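Local atomic coordinates of cellulase (PDB entry 6XSO), a protein that probably hydrolyses internal beta-1,4 bonds of cellulose and related plant polysaccharides as a broad-specificity endoglucanase of glycoside hydrolase family 5. Residues E66-M71 / G77-P82; S172-L177 / Q267-P272; S280-D285 / F329-D334. All blocks are in the same frame, centred on the assembly; numbering follows the deposited sequence.

Contacts 1 to 3 lie in one beta/alpha barrel. Contact 1 joins helix 66-73 to the second barrel strand, and contact 2 bridges the C-terminal ends of the fourth and sixth strands. Their centres are about 20 Å apart, and Arg80 connects them, its NH2 lying 2.8 Å from Asn174 OD1 in a probable hydrogen bond. Contact 2 is probably at the active site, where family 5 enzymes carry their catalytic carboxylates. Contact 3 packs two outer helices, its centre about 21 Å from that of contact 2. The two meet where Pro272 CG lies 3.8 Å from Phe331 CZ. The Ile282 side chain of contact 3 is about 7 Å from a bound malate. Contacts 1 and 3 do not touch.

Contact 1: E66-M71 / G77-P82; sequences ELFKMM and GAIRVP
Phe68 and Ile79 carry this small buried contact between helix 66-73 and strand 78-81. The tight part is at one side of the phenyl ring. Ile79 CG2 lies 3.7 Å from Phe68 CE1, and Ile79 CG1 lies 3.8 Å from Phe68 CD1. Ile79 CD1 is 3.9 Å from Phe68 CD1. CG2 touches ring atom CE1, while the CG1-CD1 branch spans ring atoms CD1 and CE1. CG1 stands anti to the carbonyl carbon (chi1 -53°), and this sends Ile79 CD1 out from the strand toward the helix. This is the helix-to-strand half of a beta-alpha-beta crossover in the barrel: strand 31-34, a parallel neighbour of 78-81, leads into it by way of helix 66-73, which packs on the outside. Tyr109 and Val110 of helix 97-111 also touch Phe68. The Met71 end is looser. Its CB is 4.3 Å from Ile79 CD1, and the rest of the side chain leads away from the strand. An alanine in place of Ile79 would probably leave a gap beside Phe68 CD1 and CE1 and give the ring more freedom to move. On the far side of the helix, Glu66 and Lys69 are exposed, and Lys69 forms a salt bridge with Glu73.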
loop_
_atom_site.group_PDB
_atom_site.type_symbol
_atom_site.label_atom_id
_atom_site.label_comp_id
_atom_site.label_asym_id
_atom_site.label_seq_id
_atom_site.Cartn_x
_atom_site.Cartn_y
_atom_site.Cartn_z
ATOM N N GLU A 66 12.638 6.859 16.437
ATOM C CA GLU A 66 13.808 7.495 15.847
ATOM C C GLU A 66 13.990 7.098 14.390
ATOM O O GLU A 66 14.486 7.899 13.586
ATOM C CB GLU A 66 15.032 7.129 16.679
ATOM C CG GLU A 66 15.086 7.804 18.043
ATOM C CD GLU A 66 14.065 7.318 19.077
ATOM O OE1 GLU A 66 13.638 6.127 19.070
ATOM O OE2 GLU A 66 13.711 8.161 19.930
ATOM N N LEU A 67 13.612 5.870 14.032
ATOM C CA LEU A 67 13.676 5.447 12.638
ATOM C C LEU A 67 13.013 6.463 11.713
ATOM O O LEU A 67 13.516 6.748 10.623
ATOM C CB LEU A 67 12.991 4.086 12.474
ATOM C CG LEU A 67 12.814 3.562 11.055
ATOM C CD1 LEU A 67 14.146 3.295 10.369
ATOM C CD2 LEU A 67 11.938 2.275 11.102
ATOM N N PHE A 68 11.866 7.004 12.113
ATOM C CA PHE A 68 11.133 7.901 11.227
ATOM C C PHE A 68 11.706 9.311 11.237
ATOM O O PHE A 68 11.612 10.002 10.217
ATOM C CB PHE A 68 9.643 7.827 11.536
ATOM C CG PHE A 68 9.082 6.436 11.354
ATOM C CD1 PHE A 68 9.133 5.812 10.117
ATOM C CD2 PHE A 68 8.592 5.731 12.433
ATOM C CE1 PHE A 68 8.643 4.523 9.957
ATOM C CE2 PHE A 68 8.106 4.442 12.272
ATOM C CZ PHE A 68 8.138 3.845 11.041
ATOM N N LYS A 69 12.293 9.747 12.353
ATOM C CA LYS A 69 13.087 10.976 12.342
ATOM C C LYS A 69 14.182 10.875 11.296
ATOM O O LYS A 69 14.395 11.808 10.511
ATOM C CB LYS A 69 13.674 11.215 13.727
ATOM C CG LYS A 69 14.566 12.472 13.866
ATOM C CD LYS A 69 15.082 12.625 15.312
ATOM C CE LYS A 69 15.961 13.871 15.501
ATOM N NZ LYS A 69 17.194 13.729 14.694
ATOM N N MET A 70 14.856 9.729 11.240
ATOM C CA MET A 70 15.920 9.526 10.260
ATOM C C MET A 70 15.374 9.561 8.836
ATOM O O MET A 70 15.956 10.201 7.951
ATOM C CB MET A 70 16.614 8.187 10.534
ATOM C CG MET A 70 17.824 7.941 9.646
ATOM S SD MET A 70 18.580 6.331 9.946
ATOM C CE MET A 70 17.414 5.237 9.154
ATOM N N MET A 71 14.262 8.861 8.588
ATOM C CA MET A 71 13.664 8.868 7.255
ATOM C C MET A 71 13.289 10.284 6.834
ATOM O O MET A 71 13.571 10.709 5.706
ATOM C CB MET A 71 12.425 7.962 7.244
ATOM C CG MET A 71 12.759 6.491 7.301
ATOM S SD MET A 71 13.395 5.912 5.712
ATOM C CE MET A 71 14.041 4.308 6.199
ATOM N N GLY A 77 8.837 11.730 2.770
ATOM C CA GLY A 77 7.672 12.517 3.121
ATOM C C GLY A 77 6.471 11.712 3.564
ATOM O O GLY A 77 5.447 12.292 3.938
ATOM N N ALA A 78 6.592 10.388 3.550
ATOM C CA ALA A 78 5.442 9.523 3.774
ATOM C C ALA A 78 5.934 8.119 4.070
ATOM O O ALA A 78 6.959 7.688 3.535
ATOM C CB ALA A 78 4.530 9.514 2.534
ATOM N N ILE A 79 5.186 7.418 4.925
ATOM C CA ILE A 79 5.478 6.041 5.295
ATOM C C ILE A 79 4.201 5.226 5.099
ATOM O O ILE A 79 3.142 5.603 5.613
ATOM C CB ILE A 79 5.957 5.932 6.754
ATOM C CG1 ILE A 79 7.134 6.870 7.076
ATOM C CG2 ILE A 79 6.323 4.475 7.085
ATOM C CD1 ILE A 79 8.451 6.539 6.385
ATOM N N ARG A 80 4.301 4.122 4.353
ATOM C CA ARG A 80 3.252 3.112 4.338
ATOM C C ARG A 80 3.565 2.099 5.436
ATOM O O ARG A 80 4.686 1.576 5.503
ATOM C CB ARG A 80 3.153 2.417 2.976
ATOM C CG ARG A 80 2.083 1.289 2.891
ATOM C CD ARG A 80 1.780 1.030 1.477
ATOM N NE ARG A 80 0.839 -0.023 1.104
ATOM C CZ ARG A 80 1.169 -1.244 0.690
ATOM N NH1 ARG A 80 2.419 -1.687 0.777
ATOM N NH2 ARG A 80 0.222 -2.053 0.241
ATOM N N VAL A 81 2.570 1.824 6.276
ATOM C CA VAL A 81 2.681 0.918 7.419
ATOM C C VAL A 81 1.725 -0.234 7.120
ATOM O O VAL A 81 0.551 -0.193 7.522
ATOM C CB VAL A 81 2.352 1.637 8.737
ATOM C CG1 VAL A 81 2.385 0.657 9.910
ATOM C CG2 VAL A 81 3.364 2.770 8.984
ATOM N N PRO A 82 2.165 -1.260 6.399
ATOM C CA PRO A 82 1.288 -2.412 6.161
ATOM C C PRO A 82 0.961 -3.127 7.460
ATOM O O PRO A 82 1.818 -3.318 8.324
ATOM C CB PRO A 82 2.111 -3.322 5.246
ATOM C CG PRO A 82 3.319 -2.588 4.893
ATOM C CD PRO A 82 3.500 -1.434 5.809
#

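Contact 2: S172-L177 / Q267-P272; sequences SYNEML and QVHAYP
The backbones stay well apart here, with the CA atoms of Glu175 and His269 separated by 8.8 Å and those of Asn174 and Gln267 by 9.0 Å, so side chains make the contact. It lies at the C-terminal end of a beta/alpha barrel. Segment 172-177 is the loop that leaves strand 168-171, and 267-272 covers the end of strand 264-270. Strand 229-232 lies between these two in the barrel. The Asn174-Glu175 pair occupies the place where family 5 glycosidases carry the conserved Asn and the acid/base glutamate, so Glu175 probably has that role. One hydrogen bond joins the two segments. His269 ND1 donates to Glu175 OE2 over 2.7 Å, and the bond is nearly straight at 166°. The oxygen sits in the plane of the imidazole, but the histidine meets it on the anti side of the carboxylate. Carboxylate and ring are turned 49° against each other. The extended glutamate chain beyond CG carries OE2 across to the ring, and Glu175 CG passes 3.7 Å from His269 ND1. The backbone N of Glu175 is held by Thr125 OG1. Asn174 approaches another part of the same ring edge. Its OD1 comes within 3.0 Å of His269 CE1, nearly in the ring plane. The hydrogen bond of that oxygen comes from Arg80 NH2; the approach to CE1 is a close contact at the ring edge. The two side chains cross at about a right angle, though the amide and ring planes are only 38° apart. A second grip on the imidazole, together with the bond to Glu175, fixes the rotation of the ring: His269 NE2 donates to Gln267 OE1 over 2.8 Å, and that oxygen too lies in the ring plane.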
loop_
_atom_site.group_PDB
_atom_site.type_symbol
_atom_site.label_atom_id
_atom_site.label_comp_id
_atom_site.label_asym_id
_atom_site.label_seq_id
_atom_site.Cartn_x
_atom_site.Cartn_y
_atom_site.Cartn_z
ATOM N N SER A 172 -7.602 0.122 1.353
ATOM C CA SER A 172 -8.655 -0.883 1.488
ATOM C C SER A 172 -8.137 -2.300 1.719
ATOM O O SER A 172 -8.695 -3.040 2.541
ATOM C CB SER A 172 -9.517 -0.830 0.222
ATOM O OG SER A 172 -8.739 -1.055 -0.961
ATOM N N TYR A 173 -7.163 -2.742 0.935
ATOM C CA TYR A 173 -6.675 -4.132 0.899
ATOM C C TYR A 173 -5.413 -4.078 0.035
ATOM O O TYR A 173 -5.269 -3.188 -0.814
ATOM C CB TYR A 173 -7.721 -5.178 0.352
ATOM C CG TYR A 173 -8.386 -4.661 -0.896
ATOM C CD1 TYR A 173 -7.678 -4.607 -2.088
ATOM C CD2 TYR A 173 -9.681 -4.148 -0.872
ATOM C CE1 TYR A 173 -8.221 -4.051 -3.207
ATOM C CE2 TYR A 173 -10.229 -3.574 -1.991
ATOM C CZ TYR A 173 -9.484 -3.510 -3.141
ATOM O OH TYR A 173 -10.029 -2.911 -4.239
ATOM N N ASN A 174 -4.518 -5.044 0.233
ATOM C CA ASN A 174 -3.200 -4.999 -0.401
ATOM C C ASN A 174 -3.152 -5.604 -1.803
ATOM O O ASN A 174 -3.209 -4.868 -2.793
ATOM C CB ASN A 174 -2.173 -5.663 0.540
ATOM C CG ASN A 174 -0.808 -5.712 -0.054
ATOM O OD1 ASN A 174 -0.336 -4.702 -0.608
ATOM N ND2 ASN A 174 -0.133 -6.869 0.050
ATOM N N GLU A 175 -3.018 -6.930 -1.908
ATOM C CA GLU A 175 -2.837 -7.632 -3.182
ATOM C C GLU A 175 -3.862 -8.762 -3.215
ATOM O O GLU A 175 -3.554 -9.920 -2.919
ATOM C CB GLU A 175 -1.382 -8.135 -3.357
ATOM C CG GLU A 175 -0.406 -6.997 -3.644
ATOM C CD GLU A 175 1.022 -7.428 -3.804
ATOM O OE1 GLU A 175 1.375 -8.580 -3.509
ATOM O OE2 GLU A 175 1.834 -6.587 -4.253
ATOM N N MET A 176 -5.100 -8.412 -3.541
ATOM C CA MET A 176 -6.190 -9.378 -3.515
ATOM C C MET A 176 -6.193 -10.166 -4.820
ATOM O O MET A 176 -6.216 -9.582 -5.912
ATOM C CB MET A 176 -7.532 -8.656 -3.347
ATOM C CG MET A 176 -8.615 -9.585 -2.867
ATOM S SD MET A 176 -10.290 -8.949 -2.956
ATOM C CE MET A 176 -10.165 -7.355 -2.162
ATOM N N LEU A 177 -6.202 -11.490 -4.705
ATOM C CA LEU A 177 -6.132 -12.404 -5.839
ATOM C C LEU A 177 -7.386 -13.265 -5.892
ATOM O O LEU A 177 -8.117 -13.396 -4.906
ATOM C CB LEU A 177 -4.911 -13.327 -5.719
ATOM C CG LEU A 177 -3.573 -12.677 -5.373
ATOM C CD1 LEU A 177 -2.454 -13.707 -5.319
ATOM C CD2 LEU A 177 -3.229 -11.565 -6.355
ATOM N N GLN A 267 -4.377 2.700 -5.950
ATOM C CA GLN A 267 -3.023 2.215 -5.728
ATOM C C GLN A 267 -2.722 0.955 -6.527
ATOM O O GLN A 267 -3.546 0.038 -6.624
ATOM C CB GLN A 267 -2.760 1.959 -4.221
ATOM C CG GLN A 267 -1.467 1.174 -3.946
ATOM C CD GLN A 267 -1.114 0.987 -2.477
ATOM O OE1 GLN A 267 -0.197 0.240 -2.157
ATOM N NE2 GLN A 267 -1.814 1.681 -1.592
ATOM N N VAL A 268 -1.507 0.937 -7.081
ATOM C CA VAL A 268 -0.905 -0.210 -7.727
ATOM C C VAL A 268 0.502 -0.379 -7.159
ATOM O O VAL A 268 1.035 0.508 -6.488
ATOM C CB VAL A 268 -0.826 -0.028 -9.246
ATOM C CG1 VAL A 268 -2.211 0.269 -9.825
ATOM C CG2 VAL A 268 0.157 1.096 -9.615
ATOM N N HIS A 269 1.091 -1.545 -7.434
ATOM C CA HIS A 269 2.486 -1.825 -7.095
ATOM C C HIS A 269 3.262 -2.056 -8.383
ATOM O O HIS A 269 2.684 -2.374 -9.425
ATOM C CB HIS A 269 2.580 -3.052 -6.191
ATOM C CG HIS A 269 1.866 -2.874 -4.887
ATOM N ND1 HIS A 269 1.550 -3.925 -4.052
ATOM C CD2 HIS A 269 1.395 -1.759 -4.285
ATOM C CE1 HIS A 269 0.919 -3.462 -2.985
ATOM N NE2 HIS A 269 0.786 -2.155 -3.116
ATOM N N ALA A 270 4.582 -1.847 -8.327
ATOM C CA ALA A 270 5.398 -2.017 -9.529
ATOM C C ALA A 270 6.790 -2.503 -9.163
ATOM O O ALA A 270 7.522 -1.822 -8.431
ATOM C CB ALA A 270 5.521 -0.694 -10.287
ATOM N N TYR A 271 7.176 -3.644 -9.739
ATOM C CA TYR A 271 8.520 -4.195 -9.580
ATOM C C TYR A 271 9.064 -4.526 -10.963
ATOM O O TYR A 271 9.165 -5.695 -11.350
ATOM C CB TYR A 271 8.479 -5.427 -8.686
ATOM C CG TYR A 271 8.108 -5.131 -7.246
ATOM C CD1 TYR A 271 9.082 -4.933 -6.293
ATOM C CD2 TYR A 271 6.784 -5.103 -6.830
ATOM C CE1 TYR A 271 8.752 -4.704 -4.963
ATOM C CE2 TYR A 271 6.444 -4.871 -5.517
ATOM C CZ TYR A 271 7.426 -4.687 -4.577
ATOM O OH TYR A 271 7.129 -4.489 -3.248
ATOM N N PRO A 272 9.414 -3.506 -11.739
ATOM C CA PRO A 272 9.813 -3.743 -13.131
ATOM C C PRO A 272 11.101 -4.543 -13.230
ATOM O O PRO A 272 11.987 -4.450 -12.379
ATOM C CB PRO A 272 10.032 -2.330 -13.687
ATOM C CG PRO A 272 9.348 -1.412 -12.747
ATOM C CD PRO A 272 9.329 -2.079 -11.402
#

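Contact 3: S280-D285 / F329-D334; sequences SAIRTD and FQFVDD
Ile282 and Arg283 meet Phe331 and Asp334 in a partly buried helix-to-helix contact on the outer layer of the barrel. The apolar part is one close approach. Ile282 CG2 lies 3.6 Å from Phe331 CD1, near the plane of the ring and at its edge. The two side chains cross at about a right angle. Phe331 also packs on Pro272 and meets the ring of Phe335. In the beta/alpha barrel, helix 279-298 follows the sixth strand and helix 325-341 the seventh, so the contact joins neighbouring helices of the outer ring. The polar part lies alongside. Asp334 has its CG anti to the backbone N (chi1 176°), which extends the carboxylate toward Arg283. Arg283 CG lies 3.6 Å from Asp334 CG, so the aliphatic part of the arginine makes the closest approach. The charged ends do not form a salt bridge: Arg283 NE is 4.2 Å from Asp334 OD1, and the guanidinium and carboxylate planes are 70° apart. Asp334 OD2 instead accepts from Gln338. The guanidinium reaches the other helix through a single water at its edge, in its plane, which accepts from Arg283 NH2 at 3.0 Å and donates to Gln330 O at 2.7 Å.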
loop_
_atom_site.group_PDB
_atom_site.type_symbol
_atom_site.label_atom_id
_atom_site.label_comp_id
_atom_site.label_asym_id
_atom_site.label_seq_id
_atom_site.Cartn_x
_atom_site.Cartn_y
_atom_site.Cartn_z
ATOM N N SER A 280 17.797 2.803 -21.871
ATOM C CA SER A 280 16.788 3.334 -22.779
ATOM C C SER A 280 15.519 2.480 -22.754
ATOM O O SER A 280 14.400 3.004 -22.691
ATOM C CB SER A 280 17.350 3.427 -24.193
ATOM O OG SER A 280 16.313 3.764 -25.096
ATOM N N ALA A 281 15.673 1.159 -22.808
ATOM C CA ALA A 281 14.506 0.289 -22.780
ATOM C C ALA A 281 13.762 0.409 -21.454
ATOM O O ALA A 281 12.520 0.357 -21.421
ATOM C CB ALA A 281 14.936 -1.153 -23.054
ATOM N N ILE A 282 14.508 0.536 -20.347
ATOM C CA ILE A 282 13.905 0.678 -19.019
ATOM C C ILE A 282 13.059 1.942 -18.941
ATOM O O ILE A 282 11.932 1.923 -18.429
ATOM C CB ILE A 282 14.995 0.662 -17.927
ATOM C CG1 ILE A 282 15.617 -0.731 -17.829
ATOM C CG2 ILE A 282 14.424 1.086 -16.567
ATOM C CD1 ILE A 282 17.004 -0.769 -17.185
ATOM N N ARG A 283 13.601 3.063 -19.433
ATOM C CA ARG A 283 12.841 4.313 -19.435
ATOM C C ARG A 283 11.557 4.171 -20.236
ATOM O O ARG A 283 10.501 4.668 -19.827
ATOM C CB ARG A 283 13.695 5.455 -19.984
ATOM C CG ARG A 283 14.817 5.831 -19.048
ATOM C CD ARG A 283 15.569 7.049 -19.550
ATOM N NE ARG A 283 16.730 7.333 -18.720
ATOM C CZ ARG A 283 17.989 7.394 -19.159
ATOM N NH1 ARG A 283 18.289 7.205 -20.442
ATOM N NH2 ARG A 283 18.947 7.663 -18.286
ATOM N N THR A 284 11.625 3.495 -21.384
ATOM C CA THR A 284 10.422 3.249 -22.172
ATOM C C THR A 284 9.413 2.379 -21.425
ATOM O O THR A 284 8.202 2.632 -21.480
ATOM C CB THR A 284 10.826 2.602 -23.497
ATOM O OG1 THR A 284 11.686 3.503 -24.201
ATOM C CG2 THR A 284 9.601 2.295 -24.326
ATOM N N ASP A 285 9.886 1.343 -20.730
ATOM C CA ASP A 285 8.989 0.519 -19.935
ATOM C C ASP A 285 8.317 1.346 -18.846
ATOM O O ASP A 285 7.124 1.187 -18.566
ATOM C CB ASP A 285 9.764 -0.606 -19.255
ATOM C CG ASP A 285 10.165 -1.714 -20.189
ATOM O OD1 ASP A 285 9.586 -1.855 -21.297
ATOM O OD2 ASP A 285 11.081 -2.469 -19.788
ATOM N N PHE A 329 20.201 2.454 -9.995
ATOM C CA PHE A 329 20.116 3.865 -9.636
ATOM C C PHE A 329 19.625 4.719 -10.806
ATOM O O PHE A 329 18.902 5.696 -10.592
ATOM C CB PHE A 329 21.475 4.353 -9.122
ATOM C CG PHE A 329 21.847 3.855 -7.727
ATOM C CD1 PHE A 329 21.039 3.002 -6.995
ATOM C CD2 PHE A 329 23.023 4.272 -7.149
ATOM C CE1 PHE A 329 21.418 2.582 -5.710
ATOM C CE2 PHE A 329 23.389 3.860 -5.877
ATOM C CZ PHE A 329 22.608 3.025 -5.171
ATOM N N GLN A 330 20.022 4.385 -12.039
ATOM C CA GLN A 330 19.497 5.108 -13.195
ATOM C C GLN A 330 18.006 4.849 -13.355
ATOM O O GLN A 330 17.248 5.747 -13.748
ATOM C CB GLN A 330 20.251 4.695 -14.457
ATOM C CG GLN A 330 21.739 4.948 -14.375
ATOM C CD GLN A 330 22.505 4.233 -15.473
ATOM O OE1 GLN A 330 22.166 4.341 -16.656
ATOM N NE2 GLN A 330 23.536 3.486 -15.088
ATOM N N PHE A 331 17.574 3.624 -13.049
ATOM C CA PHE A 331 16.154 3.299 -13.056
ATOM C C PHE A 331 15.414 4.122 -12.008
ATOM O O PHE A 331 14.356 4.705 -12.291
ATOM C CB PHE A 331 15.974 1.783 -12.819
ATOM C CG PHE A 331 14.612 1.402 -12.295
ATOM C CD1 PHE A 331 13.510 1.449 -13.125
ATOM C CD2 PHE A 331 14.443 1.006 -10.983
ATOM C CE1 PHE A 331 12.255 1.113 -12.658
ATOM C CE2 PHE A 331 13.191 0.682 -10.501
ATOM C CZ PHE A 331 12.101 0.724 -11.343
ATOM N N VAL A 332 15.966 4.176 -10.781
ATOM C CA VAL A 332 15.379 4.966 -9.693
ATOM C C VAL A 332 15.189 6.413 -10.130
ATOM O O VAL A 332 14.117 7.007 -9.947
ATOM C CB VAL A 332 16.275 4.877 -8.440
ATOM C CG1 VAL A 332 15.988 6.005 -7.455
ATOM C CG2 VAL A 332 16.159 3.497 -7.796
ATOM N N ASP A 333 16.254 7.025 -10.644
ATOM C CA ASP A 333 16.176 8.428 -11.028
ATOM C C ASP A 333 14.982 8.668 -11.942
ATOM O O ASP A 333 14.213 9.618 -11.757
ATOM C CB ASP A 333 17.440 8.831 -11.796
ATOM C CG ASP A 333 18.675 8.954 -10.925
ATOM O OD1 ASP A 333 18.585 8.875 -9.695
ATOM O OD2 ASP A 333 19.773 9.139 -11.504
ATOM N N ASP A 334 14.848 7.829 -12.972
ATOM C CA ASP A 334 13.821 8.050 -13.990
ATOM C C ASP A 334 12.429 7.679 -13.483
ATOM O O ASP A 334 11.442 8.341 -13.832
ATOM C CB ASP A 334 14.179 7.265 -15.251
ATOM C CG ASP A 334 13.108 7.375 -16.324
ATOM O OD1 ASP A 334 13.062 8.438 -16.996
ATOM O OD2 ASP A 334 12.337 6.392 -16.472
HETATM O O HOH W 1 18.004 7.696 -15.480
#